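Local coordinates for protein kinase A regulatory subunit, putative (Trypanosoma cruzi, PDB 6FTF) that probably restrains the catalytic subunit of a cAMP-independent protein kinase A, binding nucleoside analogues such as 7-cyano-7-deazainosine in cyclic-nucleotide-binding domains, at residues N240-V245 with Y286-L291; Q176-A180 with H263-L268; L259-H263 with P298-D302. Where two conformers were deposited one is given. Residues are numbered along the deposited sequence.

Contact 1. Residues N240-V245 with Y286-L291. With 7CI (7-cyano-7-deazainosine), chain E.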
loop_
_atom_site.group_PDB
_atom_site.type_symbol
_atom_site.label_atom_id
_atom_site.label_comp_id
_atom_site.label_asym_id
_atom_site.label_seq_id
_atom_site.Cartn_x
_atom_site.Cartn_y
_atom_site.Cartn_z
ATOM N N ASN A 240 -5.027 15.580 -3.230
ATOM C CA ASN A 240 -6.010 16.636 -3.429
ATOM C C ASN A 240 -7.210 16.193 -4.254
ATOM O O ASN A 240 -8.060 17.026 -4.594
ATOM C CB ASN A 240 -5.322 17.875 -3.987
ATOM C CG ASN A 240 -4.398 18.511 -2.966
ATOM O OD1 ASN A 240 -4.737 18.559 -1.770
ATOM N ND2 ASN A 240 -3.249 19.004 -3.402
ATOM N N ASN A 241 -7.323 14.904 -4.547
ATOM C CA ASN A 241 -8.532 14.306 -5.112
ATOM C C ASN A 241 -8.981 14.981 -6.409
ATOM O O ASN A 241 -10.120 15.442 -6.545
ATOM C CB ASN A 241 -9.660 14.302 -4.082
ATOM C CG ASN A 241 -9.400 13.364 -2.950
ATOM O OD1 ASN A 241 -8.984 12.232 -3.147
ATOM N ND2 ASN A 241 -9.647 13.833 -1.743
ATOM N N HIS A 242 -8.089 14.971 -7.397
ATOM C CA HIS A 242 -8.426 15.515 -8.710
ATOM C C HIS A 242 -7.760 14.672 -9.793
ATOM O O HIS A 242 -6.838 13.895 -9.523
ATOM C CB HIS A 242 -8.055 17.003 -8.828
ATOM C CG HIS A 242 -6.608 17.291 -8.566
ATOM N ND1 HIS A 242 -5.608 16.956 -9.449
ATOM C CD2 HIS A 242 -5.988 17.864 -7.506
ATOM C CE1 HIS A 242 -4.438 17.305 -8.939
ATOM N NE2 HIS A 242 -4.640 17.861 -7.761
ATOM N N ARG A 243 -8.230 14.830 -11.026
ATOM C CA ARG A 243 -7.613 14.156 -12.160
ATOM C C ARG A 243 -6.231 14.744 -12.427
ATOM O O ARG A 243 -5.873 15.808 -11.946
ATOM C CB ARG A 243 -8.524 14.239 -13.391
ATOM C CG ARG A 243 -9.848 13.503 -13.212
ATOM C CD ARG A 243 -10.713 13.566 -14.443
ATOM N NE ARG A 243 -10.300 12.655 -15.509
ATOM C CZ ARG A 243 -10.739 11.408 -15.651
ATOM N NH1 ARG A 243 -11.542 10.862 -14.775
ATOM N NH2 ARG A 243 -10.352 10.691 -16.698
ATOM N N THR A 244 -5.438 14.039 -13.220
ATOM C CA THR A 244 -4.056 14.459 -13.426
ATOM C C THR A 244 -3.994 15.785 -14.167
ATOM O O THR A 244 -4.753 16.045 -15.105
ATOM C CB THR A 244 -3.250 13.387 -14.157
ATOM O OG1 THR A 244 -3.870 13.135 -15.406
ATOM C CG2 THR A 244 -3.149 12.097 -13.360
ATOM N N VAL A 245 -3.080 16.627 -13.717
ATOM C CA VAL A 245 -2.943 17.990 -14.189
ATOM C C VAL A 245 -1.683 18.198 -14.997
ATOM O O VAL A 245 -1.399 19.328 -15.409
ATOM C CB VAL A 245 -3.052 18.990 -13.021
ATOM C CG1 VAL A 245 -4.489 19.047 -12.526
ATOM C CG2 VAL A 245 -2.144 18.580 -11.867
ATOM N N TYR A 286 3.736 26.035 -10.601
ATOM C CA TYR A 286 2.679 25.821 -11.583
ATOM C C TYR A 286 1.452 25.180 -10.928
ATOM O O TYR A 286 0.319 25.636 -11.107
ATOM C CB TYR A 286 3.239 24.971 -12.737
ATOM C CG TYR A 286 2.182 24.572 -13.730
ATOM C CD1 TYR A 286 1.856 25.383 -14.804
ATOM C CD2 TYR A 286 1.485 23.399 -13.574
ATOM C CE1 TYR A 286 0.866 25.033 -15.693
ATOM C CE2 TYR A 286 0.488 23.038 -14.461
ATOM C CZ TYR A 286 0.187 23.862 -15.510
ATOM O OH TYR A 286 -0.812 23.526 -16.388
ATOM N N TYR A 287 1.664 24.122 -10.148
ATOM C CA TYR A 287 0.561 23.435 -9.484
ATOM C C TYR A 287 -0.173 24.349 -8.527
ATOM O O TYR A 287 -1.394 24.255 -8.401
ATOM C CB TYR A 287 1.081 22.230 -8.718
ATOM C CG TYR A 287 0.015 21.417 -8.036
ATOM C CD1 TYR A 287 -1.018 20.825 -8.759
ATOM C CD2 TYR A 287 0.069 21.179 -6.681
ATOM C CE1 TYR A 287 -1.976 20.037 -8.146
ATOM C CE2 TYR A 287 -0.857 20.385 -6.051
ATOM C CZ TYR A 287 -1.883 19.812 -6.784
ATOM O OH TYR A 287 -2.784 19.015 -6.135
ATOM N N GLN A 288 0.549 25.224 -7.818
ATOM C CA GLN A 288 -0.149 26.109 -6.896
ATOM C C GLN A 288 -1.160 26.952 -7.645
ATOM O O GLN A 288 -2.233 27.264 -7.118
ATOM C CB GLN A 288 0.818 27.036 -6.151
ATOM C CG GLN A 288 1.893 26.375 -5.328
ATOM C CD GLN A 288 1.416 25.168 -4.587
ATOM O OE1 GLN A 288 0.528 25.248 -3.741
ATOM N NE2 GLN A 288 2.026 24.026 -4.885
ATOM N N ASN A 289 -0.812 27.378 -8.858
ATOM C CA ASN A 289 -1.747 28.154 -9.662
ATOM C C ASN A 289 -2.911 27.305 -10.172
ATOM O O ASN A 289 -4.042 27.800 -10.281
ATOM C CB ASN A 289 -1.012 28.825 -10.813
ATOM C CG ASN A 289 -1.927 29.664 -11.645
ATOM O OD1 ASN A 289 -2.216 29.338 -12.801
ATOM N ND2 ASN A 289 -2.432 30.734 -11.052
ATOM N N VAL A 290 -2.659 26.034 -10.503
ATOM C CA VAL A 290 -3.747 25.124 -10.843
ATOM C C VAL A 290 -4.753 25.083 -9.709
ATOM O O VAL A 290 -5.972 25.152 -9.919
ATOM C CB VAL A 290 -3.188 23.718 -11.137
ATOM C CG1 VAL A 290 -4.303 22.695 -11.229
ATOM C CG2 VAL A 290 -2.418 23.703 -12.415
ATOM N N LEU A 291 -4.259 24.952 -8.479
ATOM C CA LEU A 291 -5.164 24.869 -7.345
ATOM C C LEU A 291 -5.892 26.182 -7.144
ATOM O O LEU A 291 -7.100 26.192 -6.862
ATOM C CB LEU A 291 -4.415 24.482 -6.066
ATOM C CG LEU A 291 -3.788 23.092 -6.037
ATOM C CD1 LEU A 291 -3.055 22.920 -4.720
ATOM C CD2 LEU A 291 -4.832 22.009 -6.229
HETATM C C1 7CI E . 3.440 15.969 -11.251
HETATM N N1 7CI E . 3.158 17.454 -11.283
HETATM O O1 7CI E . 2.723 15.329 -12.282
HETATM C C2 7CI E . 4.031 18.381 -10.931
HETATM N N2 7CI E . 5.316 18.242 -10.525
HETATM O O2 7CI E . 3.787 14.278 -9.632
HETATM C C3 7CI E . 6.035 19.361 -10.308
HETATM N N3 7CI E . 5.443 20.630 -10.406
HETATM O O3 7CI E . 1.163 13.901 -9.386
HETATM C C4 7CI E . 4.136 20.789 -10.777
HETATM N N4 7CI E . 0.119 21.021 -12.026
HETATM C C5 7CI E . 3.376 19.641 -11.089
HETATM O O5 7CI E . 3.680 21.967 -10.794
HETATM C C6 7CI E . 2.020 19.377 -11.557
HETATM C C7 7CI E . 1.972 17.994 -11.660
HETATM C C8 7CI E . 0.989 20.280 -11.813
HETATM C C9 7CI E . 2.982 15.342 -9.980
HETATM C C10 7CI E . 1.635 14.941 -10.295
HETATM C C11 7CI E . 1.815 14.388 -11.726
HETATM C C12 7CI E . 0.487 14.366 -12.585
HETATM O O4 7CI E . -0.179 15.575 -12.464
HETATM O O HOH W 1 -2.502 21.750 -15.416
#
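The second 7-cyano-7-deazainosine pocket is closed here, where the loop following helix 235-240, which with that helix corresponds to the phosphate-binding cassette of cyclic-nucleotide-binding domains, faces C-terminal helix 285-293. His242 and Tyr287 make a direct polar link: NE2 of His242 lies 2.7 Å from Tyr287 OH, a nearly linear hydrogen bond (174°) in the plane of the imidazole. The imidazole is held from its other nitrogen too, since ND1 of His242 donates to Arg243 O at 2.8 Å. The two rings meet rim to rim, with centroids 5.6 Å apart. Beside this link, Val245 supplies the apolar part, its CG1 lying 3.9 Å from Val290 CG1 and its CG2 4.0 Å from Tyr287 CD1. Water 1 adds a bridge, giving a hydrogen bond to Val245 O (2.7 Å) and lying 2.6 Å from Tyr286 OH, which also bonds to the backbone of Arg215. The ligand touches both segments. Val245 N donates a weak bond to 7CI O4 (3.3 Å, 147°) on the ribose, and Tyr287 N a weak one to 7CI O5 (3.0 Å, 132°) on the base. The nitrile nitrogen N4 of 7CI approaches Tyr286 CD2 at 3.1 Å and Val290 CG2 at 3.7 Å. Because the nucleoside bonds to loop and helix alike, pocket occupancy and the seating of this helix are probably coupled, as with the lids of related domains.

Contact 2. Residues Q176-A180 with H263-L268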
loop_
_atom_site.group_PDB
_atom_site.type_symbol
_atom_site.label_atom_id
_atom_site.label_comp_id
_atom_site.label_asym_id
_atom_site.label_seq_id
_atom_site.Cartn_x
_atom_site.Cartn_y
_atom_site.Cartn_z
ATOM N N GLN A 176 6.399 -2.786 4.274
ATOM C CA GLN A 176 4.966 -2.656 4.000
ATOM C C GLN A 176 4.726 -1.935 2.677
ATOM O O GLN A 176 3.824 -2.302 1.914
ATOM C CB GLN A 176 4.310 -1.931 5.177
ATOM C CG GLN A 176 2.866 -1.546 5.085
ATOM C CD GLN A 176 2.385 -1.065 6.427
ATOM O OE1 GLN A 176 2.653 0.077 6.844
ATOM N NE2 GLN A 176 1.746 -1.944 7.141
ATOM N N LEU A 177 5.533 -0.921 2.374
ATOM C CA LEU A 177 5.479 -0.292 1.059
ATOM C C LEU A 177 5.892 -1.285 -0.026
ATOM O O LEU A 177 5.236 -1.400 -1.068
ATOM C CB LEU A 177 6.356 0.962 1.068
ATOM C CG LEU A 177 6.551 1.630 -0.279
ATOM C CD1 LEU A 177 5.250 2.096 -0.904
ATOM C CD2 LEU A 177 7.503 2.784 -0.123
ATOM N N ALA A 178 6.998 -1.998 0.191
ATOM C CA ALA A 178 7.475 -2.950 -0.809
ATOM C C ALA A 178 6.399 -3.967 -1.174
ATOM O O ALA A 178 6.312 -4.401 -2.337
ATOM C CB ALA A 178 8.719 -3.681 -0.307
ATOM N N ASP A 179 5.591 -4.393 -0.190
ATOM C CA ASP A 179 4.527 -5.370 -0.429
ATOM C C ASP A 179 3.567 -4.925 -1.526
ATOM O O ASP A 179 2.913 -5.765 -2.143
ATOM C CB ASP A 179 3.707 -5.569 0.856
ATOM C CG ASP A 179 4.385 -6.432 1.906
ATOM O OD1 ASP A 179 5.140 -7.364 1.541
ATOM O OD2 ASP A 179 4.132 -6.186 3.111
ATOM N N ALA A 180 3.424 -3.622 -1.739
ATOM C CA ALA A 180 2.453 -3.051 -2.668
ATOM C C ALA A 180 3.088 -2.553 -3.962
ATOM O O ALA A 180 2.373 -2.004 -4.809
ATOM C CB ALA A 180 1.676 -1.916 -1.992
ATOM N N HIS A 263 -3.566 1.580 -2.093
ATOM C CA HIS A 263 -2.613 1.254 -1.042
ATOM C C HIS A 263 -1.908 2.478 -0.495
ATOM O O HIS A 263 -1.086 2.353 0.419
ATOM C CB HIS A 263 -1.596 0.267 -1.584
ATOM C CG HIS A 263 -2.210 -1.018 -2.018
ATOM N ND1 HIS A 263 -2.046 -1.533 -3.278
ATOM C CD2 HIS A 263 -3.045 -1.868 -1.362
ATOM C CE1 HIS A 263 -2.727 -2.662 -3.380
ATOM N NE2 HIS A 263 -3.353 -2.878 -2.232
ATOM N N PHE A 264 -2.236 3.669 -0.985
ATOM C CA PHE A 264 -1.499 4.873 -0.613
ATOM C C PHE A 264 -1.606 5.157 0.875
ATOM O O PHE A 264 -0.602 5.426 1.537
ATOM C CB PHE A 264 -2.031 6.045 -1.442
ATOM C CG PHE A 264 -1.421 7.371 -1.112
ATOM C CD1 PHE A 264 -0.107 7.650 -1.437
ATOM C CD2 PHE A 264 -2.185 8.370 -0.533
ATOM C CE1 PHE A 264 0.446 8.886 -1.159
ATOM C CE2 PHE A 264 -1.638 9.612 -0.271
ATOM C CZ PHE A 264 -0.317 9.863 -0.580
ATOM N N GLU A 265 -2.825 5.142 1.413
ATOM C CA GLU A 265 -3.009 5.461 2.824
ATOM C C GLU A 265 -2.214 4.509 3.710
ATOM O O GLU A 265 -1.497 4.939 4.625
ATOM C CB GLU A 265 -4.498 5.403 3.172
ATOM C CG GLU A 265 -4.807 5.824 4.594
ATOM C CD GLU A 265 -4.456 7.278 4.843
ATOM O OE1 GLU A 265 -4.656 8.100 3.921
ATOM O OE2 GLU A 265 -3.974 7.600 5.950
ATOM N N MET A 266 -2.302 3.210 3.439
ATOM C CA MET A 266 -1.636 2.252 4.314
ATOM C C MET A 266 -0.127 2.400 4.251
ATOM O O MET A 266 0.548 2.358 5.285
ATOM C CB MET A 266 -2.042 0.812 4.004
ATOM C CG MET A 266 -1.287 -0.204 4.869
ATOM S SD MET A 266 -2.075 -1.835 4.974
ATOM C CE MET A 266 -0.661 -2.747 5.512
ATOM N N CYS A 267 0.429 2.558 3.065
ATOM C CA CYS A 267 1.880 2.501 2.841
ATOM C C CYS A 267 2.559 3.831 3.119
ATOM O O CYS A 267 3.701 3.887 3.587
ATOM C CB CYS A 267 2.158 2.206 1.371
ATOM S SG CYS A 267 1.692 0.593 0.864
ATOM N N LEU A 268 1.901 4.913 2.718
ATOM C CA LEU A 268 2.540 6.217 2.731
ATOM C C LEU A 268 1.865 7.192 3.672
ATOM O O LEU A 268 2.326 8.331 3.795
ATOM C CB LEU A 268 2.645 6.801 1.319
ATOM C CG LEU A 268 3.579 6.039 0.378
ATOM C CD1 LEU A 268 3.634 6.745 -0.955
ATOM C CD2 LEU A 268 4.990 5.880 0.952
HETATM O O HOH W 2 -0.147 -1.140 -5.230
#
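Gln176 and Cys267, with 67 Å² each covered by the opposite segment, and Leu177, with 56 Å², carry most of this buried interface. Its closest backbone approach is Leu177 CA to Cys267 CA, only 4.9 Å, a separation consistent with the small side chain of Cys267. Cys267 is the hub: its CB lies 3.8 Å from Leu177 CD1, while its SG sits 3.7 Å from Gln176 O and 3.8 Å from Ala180 CB. Gln176 is extended (chi1 and chi2 both t) and ends beside Met266, NE2 of Gln176 lying 3.0 Å from Met266 CE, a tight approach in the conformer given. Its OE1 is 3.5 Å from Met266 O, but both are acceptors, so the approach is not a hydrogen bond. Cys267 and Met266 were each deposited in two conformers, and these distances describe one. Leu177 extends the apolar seam through CD2, 4.1 Å from Leu268 CD2. At the other end Ala180 CB meets His263 CB at 4.0 Å, and water 2 bridges the pair, donating to Ala180 O at 2.7 Å and lying 2.8 Å from His263 ND1. No direct hydrogen bond joins the segments; they meet by van der Waals contact and through water 2. Leu259 of strand 254-260 packs against Ala180, Cys267 and Leu268. Helices leading into and out of a beta barrel, brought together against its last strand, are the arrangement of the cyclic-nucleotide-binding fold.

Contact 3. Residues L259-H263 with P298-D302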
loop_
_atom_site.group_PDB
_atom_site.type_symbol
_atom_site.label_atom_id
_atom_site.label_comp_id
_atom_site.label_asym_id
_atom_site.label_seq_id
_atom_site.Cartn_x
_atom_site.Cartn_y
_atom_site.Cartn_z
ATOM N N LEU A 259 2.981 2.177 -7.293
ATOM C CA LEU A 259 2.059 1.954 -6.189
ATOM C C LEU A 259 0.649 2.377 -6.595
ATOM O O LEU A 259 0.451 3.488 -7.094
ATOM C CB LEU A 259 2.510 2.833 -5.033
ATOM C CG LEU A 259 1.645 2.792 -3.792
ATOM C CD1 LEU A 259 1.755 1.456 -3.072
ATOM C CD2 LEU A 259 2.008 3.921 -2.842
ATOM N N ASN A 260 -0.329 1.517 -6.364
ATOM C CA ASN A 260 -1.709 1.886 -6.643
ATOM C C ASN A 260 -2.301 2.763 -5.545
ATOM O O ASN A 260 -2.021 2.596 -4.360
ATOM C CB ASN A 260 -2.564 0.634 -6.835
ATOM C CG ASN A 260 -3.924 0.955 -7.425
ATOM O OD1 ASN A 260 -4.905 1.157 -6.710
ATOM N ND2 ASN A 260 -3.974 1.074 -8.733
ATOM N N ARG A 261 -3.194 3.659 -5.967
ATOM C CA ARG A 261 -3.859 4.575 -5.053
ATOM C C ARG A 261 -4.554 3.857 -3.906
ATOM O O ARG A 261 -4.622 4.400 -2.810
ATOM C CB ARG A 261 -4.851 5.436 -5.838
ATOM C CG ARG A 261 -5.402 6.606 -5.091
ATOM C CD ARG A 261 -6.235 7.447 -6.027
ATOM N NE ARG A 261 -6.773 8.615 -5.362
ATOM C CZ ARG A 261 -7.555 9.511 -5.970
ATOM N NH1 ARG A 261 -7.875 9.368 -7.249
ATOM N NH2 ARG A 261 -8.026 10.541 -5.288
ATOM N N ARG A 262 -5.073 2.651 -4.136
ATOM C CA ARG A 262 -5.785 1.959 -3.063
ATOM C C ARG A 262 -4.883 1.608 -1.889
ATOM O O ARG A 262 -5.395 1.369 -0.789
ATOM C CB ARG A 262 -6.496 0.708 -3.585
ATOM C CG ARG A 262 -5.596 -0.384 -4.106
ATOM C CD ARG A 262 -6.348 -1.353 -5.047
ATOM N NE ARG A 262 -5.486 -2.301 -5.779
ATOM C CZ ARG A 262 -5.309 -3.584 -5.460
ATOM N NH1 ARG A 262 -5.905 -4.115 -4.397
ATOM N NH2 ARG A 262 -4.526 -4.351 -6.200
ATOM N N HIS A 263 -3.566 1.580 -2.093
ATOM C CA HIS A 263 -2.613 1.254 -1.042
ATOM C C HIS A 263 -1.908 2.478 -0.495
ATOM O O HIS A 263 -1.086 2.353 0.419
ATOM C CB HIS A 263 -1.596 0.267 -1.584
ATOM C CG HIS A 263 -2.210 -1.018 -2.018
ATOM N ND1 HIS A 263 -2.046 -1.533 -3.278
ATOM C CD2 HIS A 263 -3.045 -1.868 -1.362
ATOM C CE1 HIS A 263 -2.727 -2.662 -3.380
ATOM N NE2 HIS A 263 -3.353 -2.878 -2.232
ATOM N N PRO A 298 -12.677 16.683 -9.991
ATOM C CA PRO A 298 -12.426 15.692 -8.949
ATOM C C PRO A 298 -12.066 14.316 -9.480
ATOM O O PRO A 298 -12.392 13.919 -10.602
ATOM C CB PRO A 298 -13.764 15.631 -8.201
ATOM C CG PRO A 298 -14.343 16.985 -8.381
ATOM C CD PRO A 298 -13.982 17.345 -9.791
ATOM N N SER A 299 -11.423 13.569 -8.581
ATOM C CA SER A 299 -11.131 12.149 -8.739
ATOM C C SER A 299 -10.882 11.585 -7.343
ATOM O O SER A 299 -10.024 12.098 -6.621
ATOM C CB SER A 299 -9.871 11.950 -9.584
ATOM O OG SER A 299 -9.448 10.599 -9.556
ATOM N N TYR A 300 -11.609 10.535 -6.973
ATOM C CA TYR A 300 -11.504 9.941 -5.650
ATOM C C TYR A 300 -10.995 8.509 -5.758
ATOM O O TYR A 300 -11.160 7.843 -6.776
ATOM C CB TYR A 300 -12.861 9.975 -4.940
ATOM C CG TYR A 300 -13.355 11.386 -4.718
ATOM C CD1 TYR A 300 -12.943 12.116 -3.618
ATOM C CD2 TYR A 300 -14.199 11.995 -5.627
ATOM C CE1 TYR A 300 -13.376 13.403 -3.426
ATOM C CE2 TYR A 300 -14.643 13.290 -5.432
ATOM C CZ TYR A 300 -14.216 13.977 -4.348
ATOM O OH TYR A 300 -14.660 15.270 -4.156
ATOM N N VAL A 301 -10.397 8.042 -4.660
ATOM C CA VAL A 301 -9.936 6.663 -4.595
ATOM C C VAL A 301 -11.130 5.731 -4.778
ATOM O O VAL A 301 -12.260 6.026 -4.353
ATOM C CB VAL A 301 -9.217 6.409 -3.258
ATOM C CG1 VAL A 301 -10.185 6.485 -2.096
ATOM C CG2 VAL A 301 -8.489 5.067 -3.281
ATOM N N ASP A 302 -10.882 4.600 -5.428
ATOM C CA ASP A 302 -11.937 3.623 -5.703
ATOM C C ASP A 302 -12.235 2.741 -4.494
ATOM O O ASP A 302 -11.780 3.009 -3.381
ATOM C CB ASP A 302 -11.552 2.744 -6.896
ATOM C CG ASP A 302 -11.558 3.504 -8.209
ATOM O OD1 ASP A 302 -12.198 4.577 -8.276
ATOM O OD2 ASP A 302 -10.928 3.027 -9.177
#
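Strand 254-260 runs out at Asn260, where the chain leaves the strand in an Asx turn: OD1 of Asn260 accepts from Arg262 N at 3.0 Å (172°), and Asn260 O accepts from His263 N at 2.9 Å. The amide nitrogen ND2 is engaged elsewhere, by Glu200. Arg261 comes next and has 97 Å² of its surface covered by residues 298-302. Its side chain is fully extended (all four chi angles near 180°), which carries the guanidinium out to Ser299. There NH2 of Arg261 donates to Ser299 O at 2.9 Å (165°), and NH1 of Arg261 to Ser299 OG at 3.1 Å (145°), so both terminal nitrogens address one residue. Ser299 OG has its stronger partner in Glu198 O, and Arg261 NH2 also makes a weak bond to Asn241. The linkage thus fastens the C-terminal tail, beyond helix 285-293, to the end of the last barrel strand of the second cyclic-nucleotide-binding domain. One face of the guanidinium is covered by the tail backbone, with Arg261 CZ 3.5 Å from Val301 N. Nearer the main chain, Arg261 CG lies 3.9 Å from Val301 CG2. Arg262 then adds a lighter touch, its CA 4.1 Å from Val301 CG2, while its guanidinium leads away from the tail to Thr41 O.

How the contacts relate
Along the chain the segments run 176-180, 240-245, 259-263, 263-268, 286-291, 298-302, so each contact interleaves with the others. Contacts 2 and 3 share His263, where strand 254-260 passes towards helix 264-268; their centres lie 12 Å apart and they touch through Leu259, whose CD1 is 3.5 Å from Ala180 CB. Contacts 1 and 3, with centres 15 Å apart, meet where Asn241 O and Ser299 N, 3.1 Å apart, form a probable hydrogen bond. Contacts 1 and 2 do not touch (centres 23 Å apart, nearest atoms about 7 Å). Contact 3 thus links the other two: its tail segment touches the loop of contact 1, and its strand segment packs on both segments of contact 2.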